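Local coordinates for Lmo0794 protein (Listeria monocytogenes, PDB 3EW7) that is of unknown function but probably binds NAD(P) in a Rossmann fold and may act as an oxidoreductase of the short-chain dehydrogenase type, at residues W150-G162 and F184-D196. The protein carries 3 engineered substitutions. Sequence-based numbering, arbitrary orientation.
Sequences WTYISPSAMFEPG and FISMEDYAIAVLD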
loop_
_atom_site.group_PDB
_atom_site.type_symbol
_atom_site.label_atom_id
_atom_site.label_comp_id
_atom_site.label_asym_id
_atom_site.label_seq_id
_atom_site.Cartn_x
_atom_site.Cartn_y
_atom_site.Cartn_z
ATOM N N TRP A 150 11.435 -2.435 1.842
ATOM C CA TRP A 150 10.110 -2.834 1.377
ATOM C C TRP A 150 9.541 -4.049 2.106
ATOM O O TRP A 150 10.266 -4.795 2.771
ATOM C CB TRP A 150 10.164 -3.169 -0.109
ATOM C CG TRP A 150 11.027 -4.355 -0.381
ATOM C CD1 TRP A 150 12.382 -4.373 -0.495
ATOM C CD2 TRP A 150 10.596 -5.714 -0.507
ATOM N NE1 TRP A 150 12.827 -5.660 -0.684
ATOM C CE2 TRP A 150 11.748 -6.504 -0.691
ATOM C CE3 TRP A 150 9.343 -6.343 -0.477
ATOM C CZ2 TRP A 150 11.689 -7.892 -0.848
ATOM C CZ3 TRP A 150 9.285 -7.724 -0.633
ATOM C CH2 TRP A 150 10.455 -8.481 -0.815
ATOM N N THR A 151 8.232 -4.237 1.966
ATOM C CA THR A 151 7.533 -5.384 2.541
ATOM C C THR A 151 6.280 -5.649 1.726
ATOM O O THR A 151 5.526 -4.732 1.410
ATOM C CB THR A 151 7.093 -5.168 4.003
ATOM O OG1 THR A 151 8.239 -5.032 4.848
ATOM C CG2 THR A 151 6.284 -6.360 4.476
ATOM N N TYR A 152 6.067 -6.909 1.372
ATOM C CA TYR A 152 4.886 -7.273 0.612
ATOM C C TYR A 152 3.997 -8.084 1.548
ATOM O O TYR A 152 4.427 -9.099 2.100
ATOM C CB TYR A 152 5.259 -8.113 -0.604
ATOM C CG TYR A 152 4.187 -8.134 -1.675
ATOM C CD1 TYR A 152 4.274 -7.298 -2.788
ATOM C CD2 TYR A 152 3.062 -8.960 -1.553
ATOM C CE1 TYR A 152 3.275 -7.283 -3.746
ATOM C CE2 TYR A 152 2.053 -8.949 -2.507
ATOM C CZ TYR A 152 2.165 -8.108 -3.602
ATOM O OH TYR A 152 1.173 -8.080 -4.551
ATOM N N ILE A 153 2.761 -7.628 1.728
ATOM C CA ILE A 153 1.823 -8.315 2.612
ATOM C C ILE A 153 0.622 -8.945 1.895
ATOM O O ILE A 153 -0.025 -8.311 1.053
ATOM C CB ILE A 153 1.312 -7.356 3.724
ATOM C CG1 ILE A 153 0.466 -8.132 4.731
ATOM C CG2 ILE A 153 0.511 -6.215 3.116
ATOM C CD1 ILE A 153 0.022 -7.295 5.907
ATOM N N SER A 154 0.353 -10.203 2.238
ATOM C CA SER A 154 -0.761 -10.961 1.682
ATOM C C SER A 154 -1.709 -11.348 2.809
ATOM O O SER A 154 -1.284 -11.596 3.936
ATOM C CB SER A 154 -0.262 -12.228 0.984
ATOM O OG SER A 154 0.420 -11.915 -0.217
ATOM N N PRO A 155 -3.014 -11.397 2.513
ATOM C CA PRO A 155 -4.030 -11.755 3.501
ATOM C C PRO A 155 -4.078 -13.253 3.729
ATOM O O PRO A 155 -3.667 -14.042 2.874
ATOM C CB PRO A 155 -5.304 -11.238 2.866
ATOM C CG PRO A 155 -5.064 -11.532 1.433
ATOM C CD PRO A 155 -3.645 -11.052 1.228
ATOM N N SER A 156 -4.601 -13.646 4.880
ATOM C CA SER A 156 -4.702 -15.054 5.214
ATOM C C SER A 156 -5.715 -15.862 4.378
ATOM O O SER A 156 -5.344 -16.882 3.785
ATOM C CB SER A 156 -5.005 -15.220 6.714
ATOM O OG SER A 156 -6.021 -14.331 7.153
ATOM N N ALA A 157 -6.965 -15.403 4.286
ATOM C CA ALA A 157 -7.983 -16.185 3.582
ATOM C C ALA A 157 -8.747 -15.631 2.365
ATOM O O ALA A 157 -8.480 -16.029 1.235
ATOM C CB ALA A 157 -8.989 -16.705 4.603
HETATM N N MSE A 158 -9.725 -14.758 2.620
HETATM C CA MSE A 158 -10.541 -14.172 1.545
HETATM C C MSE A 158 -11.558 -13.158 2.068
HETATM O O MSE A 158 -12.187 -13.369 3.115
HETATM C CB MSE A 158 -11.307 -15.267 0.792
HETATM C CG MSE A 158 -12.033 -14.788 -0.471
HETATM SE SE MSE A 158 -10.840 -14.585 -2.016
HETATM C CE MSE A 158 -11.156 -16.352 -2.818
ATOM N N PHE A 159 -11.733 -12.065 1.329
ATOM C CA PHE A 159 -12.708 -11.049 1.704
ATOM C C PHE A 159 -13.892 -11.079 0.750
ATOM O O PHE A 159 -13.750 -11.399 -0.437
ATOM C CB PHE A 159 -12.133 -9.617 1.650
ATOM C CG PHE A 159 -10.662 -9.535 1.332
ATOM C CD1 PHE A 159 -9.716 -9.551 2.352
ATOM C CD2 PHE A 159 -10.225 -9.381 0.018
ATOM C CE1 PHE A 159 -8.360 -9.407 2.070
ATOM C CE2 PHE A 159 -8.867 -9.238 -0.274
ATOM C CZ PHE A 159 -7.936 -9.249 0.756
ATOM N N GLU A 160 -15.061 -10.759 1.287
ATOM C CA GLU A 160 -16.274 -10.657 0.487
ATOM C C GLU A 160 -16.947 -9.391 0.998
ATOM O O GLU A 160 -17.150 -9.231 2.207
ATOM C CB GLU A 160 -17.192 -11.874 0.653
ATOM C CG GLU A 160 -16.816 -13.045 -0.258
ATOM C CD GLU A 160 -18.018 -13.879 -0.661
ATOM O OE1 GLU A 160 -18.905 -14.078 0.198
ATOM O OE2 GLU A 160 -18.075 -14.342 -1.828
ATOM N N PRO A 161 -17.273 -8.461 0.080
ATOM C CA PRO A 161 -17.919 -7.174 0.376
ATOM C C PRO A 161 -18.993 -7.234 1.470
ATOM O O PRO A 161 -19.962 -7.996 1.370
ATOM C CB PRO A 161 -18.475 -6.753 -0.983
ATOM C CG PRO A 161 -17.442 -7.304 -1.936
ATOM C CD PRO A 161 -17.197 -8.687 -1.377
ATOM N N GLY A 162 -18.808 -6.427 2.515
ATOM C CA GLY A 162 -19.758 -6.398 3.615
ATOM C C GLY A 162 -20.615 -5.147 3.624
ATOM O O GLY A 162 -20.112 -4.033 3.800
ATOM N N PHE A 184 -12.900 -17.128 8.116
ATOM C CA PHE A 184 -12.232 -16.455 7.004
ATOM C C PHE A 184 -11.845 -15.019 7.370
ATOM O O PHE A 184 -11.633 -14.734 8.551
ATOM C CB PHE A 184 -13.129 -16.523 5.774
ATOM C CG PHE A 184 -13.807 -17.846 5.640
ATOM C CD1 PHE A 184 -13.074 -18.993 5.330
ATOM C CD2 PHE A 184 -15.159 -17.970 5.947
ATOM C CE1 PHE A 184 -13.680 -20.250 5.340
ATOM C CE2 PHE A 184 -15.776 -19.220 5.962
ATOM C CZ PHE A 184 -15.034 -20.365 5.658
ATOM N N ILE A 185 -11.794 -14.103 6.401
ATOM C CA ILE A 185 -11.298 -12.764 6.731
ATOM C C ILE A 185 -11.966 -11.426 6.344
ATOM O O ILE A 185 -12.356 -11.197 5.197
ATOM C CB ILE A 185 -9.797 -12.728 6.318
ATOM C CG1 ILE A 185 -8.928 -12.869 7.573
ATOM C CG2 ILE A 185 -9.487 -11.506 5.461
ATOM C CD1 ILE A 185 -8.888 -11.643 8.459
ATOM N N SER A 186 -12.051 -10.541 7.340
ATOM C CA SER A 186 -12.623 -9.206 7.187
ATOM C C SER A 186 -11.529 -8.242 6.731
ATOM O O SER A 186 -10.371 -8.399 7.099
ATOM C CB SER A 186 -13.194 -8.731 8.527
ATOM O OG SER A 186 -13.602 -7.377 8.465
HETATM N N MSE A 187 -11.895 -7.246 5.933
HETATM C CA MSE A 187 -10.920 -6.280 5.445
HETATM C C MSE A 187 -10.318 -5.494 6.606
HETATM O O MSE A 187 -9.130 -5.180 6.609
HETATM C CB MSE A 187 -11.578 -5.320 4.448
HETATM C CG MSE A 187 -10.599 -4.435 3.676
HETATM SE SE MSE A 187 -9.247 -5.402 2.635
HETATM C CE MSE A 187 -10.342 -6.094 1.193
ATOM N N GLU A 188 -11.145 -5.182 7.595
ATOM C CA GLU A 188 -10.673 -4.432 8.746
ATOM C C GLU A 188 -9.668 -5.245 9.559
ATOM O O GLU A 188 -8.814 -4.677 10.234
ATOM C CB GLU A 188 -11.850 -3.969 9.625
ATOM C CG GLU A 188 -13.171 -4.704 9.399
ATOM C CD GLU A 188 -13.883 -4.304 8.102
ATOM O OE1 GLU A 188 -14.255 -5.205 7.308
ATOM O OE2 GLU A 188 -14.083 -3.087 7.884
ATOM N N ASP A 189 -9.757 -6.572 9.493
ATOM C CA ASP A 189 -8.804 -7.406 10.222
ATOM C C ASP A 189 -7.458 -7.291 9.519
ATOM O O ASP A 189 -6.410 -7.233 10.166
ATOM C CB ASP A 189 -9.230 -8.879 10.237
ATOM C CG ASP A 189 -10.473 -9.129 11.073
ATOM O OD1 ASP A 189 -10.593 -8.547 12.179
ATOM O OD2 ASP A 189 -11.325 -9.929 10.626
ATOM N N TYR A 190 -7.509 -7.254 8.190
ATOM C CA TYR A 190 -6.327 -7.149 7.352
ATOM C C TYR A 190 -5.643 -5.819 7.633
ATOM O O TYR A 190 -4.413 -5.741 7.675
ATOM C CB TYR A 190 -6.734 -7.264 5.875
ATOM C CG TYR A 190 -5.588 -7.464 4.898
ATOM C CD1 TYR A 190 -4.594 -8.416 5.140
ATOM C CD2 TYR A 190 -5.501 -6.704 3.731
ATOM C CE1 TYR A 190 -3.535 -8.600 4.244
ATOM C CE2 TYR A 190 -4.452 -6.884 2.830
ATOM C CZ TYR A 190 -3.473 -7.831 3.094
ATOM O OH TYR A 190 -2.429 -7.993 2.217
ATOM N N ALA A 191 -6.440 -4.774 7.839
ATOM C CA ALA A 191 -5.893 -3.453 8.139
ATOM C C ALA A 191 -5.165 -3.476 9.483
ATOM O O ALA A 191 -4.140 -2.815 9.658
ATOM C CB ALA A 191 -7.002 -2.423 8.171
ATOM N N ILE A 192 -5.703 -4.237 10.432
ATOM C CA ILE A 192 -5.100 -4.359 11.756
ATOM C C ILE A 192 -3.744 -5.051 11.655
ATOM O O ILE A 192 -2.792 -4.664 12.324
ATOM C CB ILE A 192 -6.024 -5.148 12.694
ATOM C CG1 ILE A 192 -7.196 -4.249 13.105
ATOM C CG2 ILE A 192 -5.240 -5.670 13.899
ATOM C CD1 ILE A 192 -8.426 -5.003 13.577
ATOM N N ALA A 193 -3.669 -6.078 10.816
ATOM C CA ALA A 193 -2.428 -6.796 10.603
ATOM C C ALA A 193 -1.463 -5.816 9.947
ATOM O O ALA A 193 -0.354 -5.618 10.436
ATOM C CB ALA A 193 -2.660 -7.999 9.688
ATOM N N VAL A 194 -1.896 -5.195 8.846
ATOM C CA VAL A 194 -1.054 -4.241 8.124
ATOM C C VAL A 194 -0.440 -3.225 9.084
ATOM O O VAL A 194 0.778 -3.046 9.120
ATOM C CB VAL A 194 -1.855 -3.497 7.003
ATOM C CG1 VAL A 194 -1.085 -2.280 6.516
ATOM C CG2 VAL A 194 -2.091 -4.432 5.820
ATOM N N LEU A 195 -1.256 -2.572 9.896
ATOM C CA LEU A 195 -0.742 -1.607 10.839
ATOM C C LEU A 195 0.103 -2.206 11.968
ATOM O O LEU A 195 0.898 -1.493 12.582
ATOM C CB LEU A 195 -1.877 -0.771 11.403
ATOM C CG LEU A 195 -1.858 0.527 10.610
ATOM C CD1 LEU A 195 -2.924 0.506 9.538
ATOM C CD2 LEU A 195 -2.048 1.684 11.561
ATOM N N ASP A 196 -0.061 -3.498 12.245
ATOM C CA ASP A 196 0.745 -4.148 13.270
ATOM C C ASP A 196 2.182 -4.216 12.749
ATOM O O ASP A 196 3.129 -3.839 13.447
ATOM C CB ASP A 196 0.248 -5.574 13.556
ATOM C CG ASP A 196 -0.906 -5.603 14.539
ATOM O OD1 ASP A 196 -1.023 -4.637 15.329
ATOM O OD2 ASP A 196 -1.685 -6.587 14.529
#
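Tyr190 reaches Pro155 because its ring leaves the helix with CG anti to the backbone N (chi1 -168°), and Met187, turned the same way at chi1 and then bent at chi2 and chi3, folds its end over the ring of Phe159. Pro155 CB presents its C-H bonds to the pi face of Tyr190, 3.8 Å from the ring centroid, in a CH-pi contact offset toward the rim, which is why the pair packs well. The Ile153 carbonyl O lies at the edge of the Tyr190 ring, near its plane and close to OH, though the angle is poor for a hydrogen bond. Methionine's flexible, unbranched chain lets its polarisable thioether and methyl lie over a ring; Met187, present as selenomethionine with SE replacing sulfur, puts CE 3.5 Å from the Phe159 ring centroid and SE over the same face, a Met-aromatic contact. The Phe159 and Tyr190 rings meet obliquely, planes at 47°, while Ile185 CG2 packs 3.7 Å from Phe159 CD1. One turn farther along the helix, Val194 CG2 meets CD1 of the extended Ile153 side chain at 3.6 Å, branched aliphatics that pack in the layer between strand and helix. Ile185 N gives Met158 O a weak hydrogen bond of 3.4 Å, where the two loops run past each other. Strand 150-154 and helix 187-196 run nearly antiparallel, at 155°, the helix packed on the parallel sheet as in the alpha/beta layering of a Rossmann fold.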